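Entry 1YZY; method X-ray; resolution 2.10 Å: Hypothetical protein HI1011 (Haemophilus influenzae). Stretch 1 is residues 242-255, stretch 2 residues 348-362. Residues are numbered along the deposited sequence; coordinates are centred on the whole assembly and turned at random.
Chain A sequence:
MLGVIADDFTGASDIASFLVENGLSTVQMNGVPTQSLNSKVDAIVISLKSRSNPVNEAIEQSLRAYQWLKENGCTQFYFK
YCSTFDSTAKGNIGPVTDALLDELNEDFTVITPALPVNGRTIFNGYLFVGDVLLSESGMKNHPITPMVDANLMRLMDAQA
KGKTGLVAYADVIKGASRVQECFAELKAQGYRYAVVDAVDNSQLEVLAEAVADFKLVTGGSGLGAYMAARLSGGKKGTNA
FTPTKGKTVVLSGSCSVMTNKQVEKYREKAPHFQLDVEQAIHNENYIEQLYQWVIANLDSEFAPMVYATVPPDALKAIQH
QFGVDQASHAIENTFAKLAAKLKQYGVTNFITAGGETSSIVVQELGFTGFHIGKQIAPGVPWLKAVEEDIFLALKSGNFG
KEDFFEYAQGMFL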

ATOM      1  N   THR A 242      10.041   5.413  14.305  1.00 21.34           N
ATOM      2  CA  THR A 242       9.598   6.781  14.026  1.00 22.27           C
ATOM      3  C   THR A 242      10.887   7.562  13.672  1.00 23.07           C
ATOM      4  O   THR A 242      11.995   7.031  13.785  1.00 17.65           O
ATOM      5  CB  THR A 242       8.844   7.448  15.234  1.00 23.37           C
ATOM      6  OG1 THR A 242       9.597   7.312  16.448  1.00 28.83           O
ATOM      7  CG2 THR A 242       7.483   6.832  15.417  1.00 25.03           C
ATOM      8  N   PRO A 243      10.760   8.783  13.136  1.00 23.76           N
ATOM      9  CA  PRO A 243      11.988   9.508  12.812  1.00 25.59           C
ATOM     10  C   PRO A 243      12.786   9.865  14.059  1.00 28.40           C
ATOM     11  O   PRO A 243      12.217  10.085  15.129  1.00 26.15           O
ATOM     12  CB  PRO A 243      11.460  10.780  12.148  1.00 21.39           C
ATOM     13  CG  PRO A 243      10.186  10.344  11.539  1.00 20.79           C
ATOM     14  CD  PRO A 243       9.586   9.517  12.641  1.00 23.08           C
ATOM     15  N   THR A 244      14.106   9.853  13.937  1.00 34.09           N
ATOM     16  CA  THR A 244      14.955  10.247  15.050  1.00 46.10           C
ATOM     17  C   THR A 244      15.068  11.769  14.956  1.00 46.52           C
ATOM     18  O   THR A 244      14.772  12.346  13.906  1.00 48.46           O
ATOM     19  CB  THR A 244      16.358   9.604  14.970  1.00 53.04           C
ATOM     20  OG1 THR A 244      16.721   9.380  13.598  1.00 55.59           O
ATOM     21  CG2 THR A 244      16.387   8.285  15.746  1.00 57.23           C
ATOM     22  N   LYS A 245      15.445  12.419  16.054  1.00 46.63           N
ATOM     23  CA  LYS A 245      15.576  13.877  16.063  1.00 48.73           C
ATOM     24  C   LYS A 245      16.428  14.416  14.915  1.00 45.54           C
ATOM     25  O   LYS A 245      17.601  14.050  14.764  1.00 46.74           O
ATOM     26  CB  LYS A 245      16.123  14.371  17.404  1.00 55.14           C
ATOM     27  CG  LYS A 245      15.051  14.850  18.382  1.00 65.86           C
ATOM     28  CD  LYS A 245      14.880  16.371  18.359  1.00 69.13           C
ATOM     29  CE  LYS A 245      14.448  16.899  16.994  1.00 73.00           C
ATOM     30  NZ  LYS A 245      13.169  16.301  16.511  1.00 75.35           N
ATOM     31  N   GLY A 246      15.819  15.306  14.135  1.00 42.19           N
ATOM     32  CA  GLY A 246      16.474  15.920  12.992  1.00 35.75           C
ATOM     33  C   GLY A 246      15.625  17.055  12.452  1.00 30.12           C
ATOM     34  O   GLY A 246      14.580  17.371  13.023  1.00 31.27           O
ATOM     35  N   LYS A 247      16.106  17.726  11.411  1.00 30.12           N
ATOM     36  CA  LYS A 247      15.365  18.834  10.803  1.00 27.83           C
ATOM     37  C   LYS A 247      14.164  18.261  10.048  1.00 27.58           C
ATOM     38  O   LYS A 247      14.299  17.257   9.359  1.00 31.46           O
ATOM     39  CB  LYS A 247      16.265  19.604   9.828  1.00 30.60           C
ATOM     40  CG  LYS A 247      17.657  19.936  10.356  1.00 42.47           C
ATOM     41  CD  LYS A 247      17.607  20.928  11.507  1.00 51.27           C
ATOM     42  CE  LYS A 247      18.954  21.017  12.211  1.00 61.66           C
ATOM     43  NZ  LYS A 247      19.321  19.719  12.865  1.00 63.06           N
ATOM     44  N   THR A 248      13.026  18.944  10.105  1.00 21.35           N
ATOM     45  CA  THR A 248      11.812  18.465   9.440  1.00 17.33           C
ATOM     46  C   THR A 248      11.144  19.571   8.635  1.00 20.43           C
ATOM     47  O   THR A 248      11.276  20.757   8.965  1.00 21.56           O
ATOM     48  CB  THR A 248      10.789  17.919  10.493  1.00 20.69           C
ATOM     49  OG1 THR A 248      11.365  16.809  11.198  1.00 22.84           O
ATOM     50  CG2 THR A 248       9.481  17.482   9.838  1.00 14.78           C
ATOM     51  N   VAL A 249      10.418  19.182   7.591  1.00 19.18           N
ATOM     52  CA  VAL A 249       9.703  20.127   6.739  1.00 20.13           C
ATOM     53  C   VAL A 249       8.368  19.544   6.262  1.00 23.52           C
ATOM     54  O   VAL A 249       8.248  18.339   6.023  1.00 20.35           O
ATOM     55  CB  VAL A 249      10.571  20.574   5.515  1.00 21.74           C
ATOM     56  CG1 VAL A 249      10.814  19.412   4.561  1.00 18.80           C
ATOM     57  CG2 VAL A 249       9.916  21.740   4.792  1.00 19.78           C
ATOM     58  N   VAL A 250       7.357  20.402   6.198  1.00 18.71           N
ATOM     59  CA  VAL A 250       6.026  20.022   5.745  1.00 20.56           C
ATOM     60  C   VAL A 250       5.795  20.686   4.395  1.00 17.77           C
ATOM     61  O   VAL A 250       5.931  21.906   4.267  1.00 16.03           O
ATOM     62  CB  VAL A 250       4.918  20.508   6.739  1.00 22.02           C
ATOM     63  CG1 VAL A 250       3.535  20.242   6.176  1.00 17.59           C
ATOM     64  CG2 VAL A 250       5.064  19.822   8.088  1.00 14.69           C
ATOM     65  N   LEU A 251       5.487  19.879   3.385  1.00 19.73           N
ATOM     66  CA  LEU A 251       5.220  20.381   2.038  1.00 18.51           C
ATOM     67  C   LEU A 251       3.804  19.940   1.648  1.00 22.60           C
ATOM     68  O   LEU A 251       3.583  18.788   1.284  1.00 24.94           O
ATOM     69  CB  LEU A 251       6.278  19.845   1.060  1.00 20.93           C
ATOM     70  CG  LEU A 251       7.747  20.163   1.412  1.00 19.97           C
ATOM     71  CD1 LEU A 251       8.694  19.386   0.545  1.00 18.48           C
ATOM     72  CD2 LEU A 251       8.032  21.651   1.304  1.00 15.58           C
ATOM     73  N   SER A 252       2.861  20.876   1.723  1.00 24.45           N
ATOM     74  CA  SER A 252       1.441  20.630   1.445  1.00 24.42           C
ATOM     75  C   SER A 252       0.936  21.190   0.116  1.00 22.61           C
ATOM     76  O   SER A 252       0.958  22.398  -0.101  1.00 20.89           O
ATOM     77  CB  SER A 252       0.614  21.247   2.575  1.00 24.73           C
ATOM     78  OG  SER A 252      -0.653  20.634   2.701  1.00 24.98           O
ATOM     79  N   GLY A 253       0.434  20.320  -0.754  1.00 24.48           N
ATOM     80  CA  GLY A 253      -0.072  20.777  -2.035  1.00 28.81           C
ATOM     81  C   GLY A 253      -1.529  20.465  -2.337  1.00 30.14           C
ATOM     82  O   GLY A 253      -2.100  21.034  -3.272  1.00 35.69           O
ATOM     83  N   SER A 254      -2.127  19.552  -1.575  1.00 31.92           N
ATOM     84  CA  SER A 254      -3.521  19.150  -1.778  1.00 34.47           C
ATOM     85  C   SER A 254      -4.541  20.220  -1.419  1.00 33.76           C
ATOM     86  O   SER A 254      -4.378  20.946  -0.451  1.00 34.44           O
ATOM     87  CB  SER A 254      -3.832  17.876  -0.980  1.00 33.34           C
ATOM     88  OG  SER A 254      -5.098  17.332  -1.338  1.00 33.35           O
ATOM     89  N   CYS A 255      -5.606  20.301  -2.204  1.00 35.93           N
ATOM     90  CA  CYS A 255      -6.661  21.270  -1.949  1.00 37.19           C
ATOM     91  C   CYS A 255      -7.979  20.586  -1.602  1.00 40.60           C
ATOM     92  O   CYS A 255      -9.060  21.071  -1.953  1.00 41.51           O
ATOM     93  CB  CYS A 255      -6.831  22.185  -3.150  1.00 34.89           C
ATOM     94  SG  CYS A 255      -5.351  23.135  -3.516  1.00 34.14           S
ATOM     95  N   THR A 348      16.186  15.856   7.169  1.00 19.78           N
ATOM     96  CA  THR A 348      16.009  14.409   7.126  1.00 19.61           C
ATOM     97  C   THR A 348      14.585  13.874   7.225  1.00 18.44           C
ATOM     98  O   THR A 348      14.350  12.699   6.936  1.00 17.61           O
ATOM     99  CB  THR A 348      16.901  13.694   8.181  1.00 26.11           C
ATOM    100  OG1 THR A 348      16.749  14.307   9.470  1.00 21.20           O
ATOM    101  CG2 THR A 348      18.352  13.744   7.761  1.00 22.55           C
ATOM    102  N   ASN A 349      13.635  14.733   7.578  1.00 14.20           N
ATOM    103  CA  ASN A 349      12.242  14.312   7.710  1.00 16.92           C
ATOM    104  C   ASN A 349      11.345  15.144   6.795  1.00 18.62           C
ATOM    105  O   ASN A 349      11.333  16.377   6.877  1.00 20.66           O
ATOM    106  CB  ASN A 349      11.754  14.477   9.159  1.00 14.57           C
ATOM    107  CG  ASN A 349      12.651  13.790  10.179  1.00 17.65           C
ATOM    108  OD1 ASN A 349      12.837  14.295  11.287  1.00 24.72           O
ATOM    109  ND2 ASN A 349      13.161  12.614   9.840  1.00 10.18           N
ATOM    110  N   PHE A 350      10.589  14.475   5.926  1.00 15.01           N
ATOM    111  CA  PHE A 350       9.685  15.166   5.008  1.00 12.59           C
ATOM    112  C   PHE A 350       8.241  14.721   5.226  1.00 17.21           C
ATOM    113  O   PHE A 350       7.933  13.534   5.175  1.00 18.17           O
ATOM    114  CB  PHE A 350      10.071  14.886   3.554  1.00 11.69           C
ATOM    115  CG  PHE A 350      11.434  15.383   3.179  1.00 14.86           C
ATOM    116  CD1 PHE A 350      11.579  16.567   2.460  1.00 17.05           C
ATOM    117  CD2 PHE A 350      12.571  14.671   3.535  1.00 15.18           C
ATOM    118  CE1 PHE A 350      12.845  17.036   2.101  1.00 19.18           C
ATOM    119  CE2 PHE A 350      13.836  15.125   3.187  1.00 22.88           C
ATOM    120  CZ  PHE A 350      13.974  16.313   2.466  1.00 26.91           C
ATOM    121  N   ILE A 351       7.358  15.680   5.464  1.00 17.23           N
ATOM    122  CA  ILE A 351       5.945  15.394   5.674  1.00 18.22           C
ATOM    123  C   ILE A 351       5.169  16.043   4.529  1.00 19.00           C
ATOM    124  O   ILE A 351       5.012  17.258   4.489  1.00 17.00           O
ATOM    125  CB  ILE A 351       5.464  15.963   7.033  1.00 18.56           C
ATOM    126  CG1 ILE A 351       6.317  15.390   8.169  1.00 18.84           C
ATOM    127  CG2 ILE A 351       3.991  15.640   7.263  1.00 15.64           C
ATOM    128  CD1 ILE A 351       6.014  15.989   9.507  1.00 14.98           C
ATOM    129  N   THR A 352       4.724  15.233   3.581  1.00 21.69           N
ATOM    130  CA  THR A 352       3.981  15.747   2.435  1.00 22.17           C
ATOM    131  C   THR A 352       2.470  15.527   2.527  1.00 25.39           C
ATOM    132  O   THR A 352       1.991  14.661   3.268  1.00 24.51           O
ATOM    133  CB  THR A 352       4.509  15.135   1.120  1.00 23.28           C
ATOM    134  OG1 THR A 352       4.442  13.705   1.192  1.00 20.50           O
ATOM    135  CG2 THR A 352       5.970  15.541   0.891  1.00 19.30           C
ATOM    136  N   ALA A 353       1.723  16.356   1.806  1.00 19.70           N
ATOM    137  CA  ALA A 353       0.270  16.260   1.775  1.00 22.88           C
ATOM    138  C   ALA A 353      -0.199  16.340   0.326  1.00 25.93           C
ATOM    139  O   ALA A 353       0.135  17.284  -0.390  1.00 17.91           O
ATOM    140  CB  ALA A 353      -0.350  17.373   2.590  1.00 20.21           C
ATOM    141  N   GLY A 354      -1.000  15.363  -0.084  1.00 20.90           N
ATOM    142  CA  GLY A 354      -1.486  15.322  -1.449  1.00 25.36           C
ATOM    143  C   GLY A 354      -0.837  14.195  -2.234  1.00 29.03           C
ATOM    144  O   GLY A 354       0.354  13.917  -2.077  1.00 26.12           O
ATOM    145  N   GLY A 355      -1.623  13.563  -3.102  1.00 30.14           N
ATOM    146  CA  GLY A 355      -1.120  12.459  -3.900  1.00 32.52           C
ATOM    147  C   GLY A 355       0.003  12.831  -4.849  1.00 31.43           C
ATOM    148  O   GLY A 355       1.015  12.137  -4.918  1.00 32.43           O
ATOM    149  N   GLU A 356      -0.203  13.892  -5.624  1.00 31.75           N
ATOM    150  CA  GLU A 356       0.808  14.345  -6.573  1.00 35.65           C
ATOM    151  C   GLU A 356       2.053  14.925  -5.903  1.00 32.35           C
ATOM    152  O   GLU A 356       3.174  14.676  -6.361  1.00 31.01           O
ATOM    153  CB  GLU A 356       0.163  15.367  -7.533  1.00 43.75           C
ATOM    154  CG  GLU A 356      -1.242  15.057  -8.009  1.00 55.83           C
ATOM    155  CD  GLU A 356      -1.622  16.027  -9.134  1.00 66.80           C
ATOM    156  OE1 GLU A 356      -2.342  15.610 -10.070  1.00 70.33           O
ATOM    157  OE2 GLU A 356      -1.201  17.204  -9.088  1.00 67.33           O
ATOM    158  N   THR A 357       1.854  15.728  -4.858  1.00 26.24           N
ATOM    159  CA  THR A 357       2.970  16.333  -4.131  1.00 23.89           C
ATOM    160  C   THR A 357       3.896  15.258  -3.539  1.00 19.33           C
ATOM    161  O   THR A 357       5.122  15.384  -3.588  1.00 22.16           O
ATOM    162  CB  THR A 357       2.473  17.271  -3.001  1.00 22.26           C
ATOM    163  OG1 THR A 357       1.668  18.314  -3.561  1.00 24.70           O
ATOM    164  CG2 THR A 357       3.647  17.894  -2.268  1.00 17.95           C
ATOM    165  N   SER A 358       3.311  14.198  -2.996  1.00 17.74           N
ATOM    166  CA  SER A 358       4.091  13.118  -2.405  1.00 17.15           C
ATOM    167  C   SER A 358       4.893  12.353  -3.454  1.00 18.86           C
ATOM    168  O   SER A 358       6.050  11.998  -3.222  1.00 22.10           O
ATOM    169  CB  SER A 358       3.170  12.144  -1.644  1.00 16.69           C
ATOM    170  OG  SER A 358       2.442  12.812  -0.632  1.00 15.83           O
ATOM    171  N   SER A 359       4.263  12.060  -4.588  1.00 16.15           N
ATOM    172  CA  SER A 359       4.914  11.317  -5.664  1.00 19.44           C
ATOM    173  C   SER A 359       6.116  12.069  -6.217  1.00 19.47           C
ATOM    174  O   SER A 359       7.187  11.486  -6.396  1.00 22.97           O
ATOM    175  CB  SER A 359       3.923  11.028  -6.803  1.00 24.51           C
ATOM    176  OG  SER A 359       2.930  10.088  -6.420  1.00 41.44           O
ATOM    177  N   ILE A 360       5.921  13.359  -6.487  1.00 16.51           N
ATOM    178  CA  ILE A 360       6.968  14.225  -7.039  1.00 20.23           C
ATOM    179  C   ILE A 360       8.194  14.350  -6.121  1.00 23.30           C
ATOM    180  O   ILE A 360       9.332  14.291  -6.599  1.00 23.64           O
ATOM    181  CB  ILE A 360       6.394  15.633  -7.408  1.00 28.70           C
ATOM    182  CG1 ILE A 360       7.199  16.245  -8.551  1.00 35.41           C
ATOM    183  CG2 ILE A 360       6.371  16.571  -6.202  1.00 33.50           C
ATOM    184  CD1 ILE A 360       6.916  15.600  -9.890  1.00 41.47           C
ATOM    185  N   VAL A 361       7.953  14.502  -4.814  1.00 19.57           N
ATOM    186  CA  VAL A 361       9.023  14.619  -3.826  1.00 18.04           C
ATOM    187  C   VAL A 361       9.804  13.309  -3.669  1.00 18.03           C
ATOM    188  O   VAL A 361      11.020  13.327  -3.457  1.00 20.64           O
ATOM    189  CB  VAL A 361       8.470  15.089  -2.455  1.00 15.70           C
ATOM    190  CG1 VAL A 361       9.524  14.952  -1.372  1.00 14.71           C
ATOM    191  CG2 VAL A 361       8.010  16.525  -2.548  1.00 17.98           C
ATOM    192  N   VAL A 362       9.105  12.179  -3.722  1.00 17.17           N
ATOM    193  CA  VAL A 362       9.751  10.876  -3.621  1.00 14.38           C
ATOM    194  C   VAL A 362      10.535  10.630  -4.913  1.00 18.03           C
ATOM    195  O   VAL A 362      11.603  10.019  -4.898  1.00 16.76           O
ATOM    196  CB  VAL A 362       8.698   9.747  -3.446  1.00 15.71           C
ATOM    197  CG1 VAL A 362       9.330   8.365  -3.675  1.00 18.49           C
ATOM    198  CG2 VAL A 362       8.079   9.825  -2.064  1.00 13.70           C
TER
HETATM  199  O   HOH W   1      15.776  11.965  10.813  1.00 33.64           O

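How are the two backbones joined? The strands through Val250 and Ile351 run parallel, their N-to-C directions 16° apart, and the hydrogen bonds alternate along them. Val249 N donates to Asn349 O (3.0 Å) and Ile351 N to Val249 O (2.9 Å); Leu251 N then reaches Ile351 O (2.9 Å) and Ala353 N reaches Leu251 O (3.1 Å). Gly253 N closes the ladder on Ala353 O at 3.1 Å.

What holds Asn349 in its m rotamer? With chi1 at -53°, its amide extends over the loop that precedes the first strand. Thr248, also m, gives a weak hydrogen bond from OG1 to Asn349 OD1 (2.9 Å), while Asn349 ND2 lies 3.4 Å from Pro243 CB. Asn349 ND2 also donates to a water at 2.9 Å; that water in turn donates to Thr244 O at 3.3 Å, tying the amide to the loop backbone.

How do the apolar side chains fit on the two faces? Thr248, Val250 and Ile351 share one face: the m, t rotamer of Ile351 carries its CD1 to 3.8 Å from Thr248 CG2, while Val250 CG2 sits 4.0 Å from Ile351 CB. On the face of Val249, Leu251 and Phe350, Val249 in its p rotamer places CG1 3.6 Å from Phe350 CD1. Leu251, m then t, sends CD1 to the edge of that ring, and the same atom meets the helix at Val361 CG2, 4.3 Å away.

Why do glycines stand where the first strand ends and the helix begins? Gly354, the N-cap, has phi/psi of 109/143, where a CB would jam against the preceding carbonyl. Gly253 CA approaches Thr357 OG1 to 3.4 Å, and a CB on Gly253 would clash with that hydroxyl.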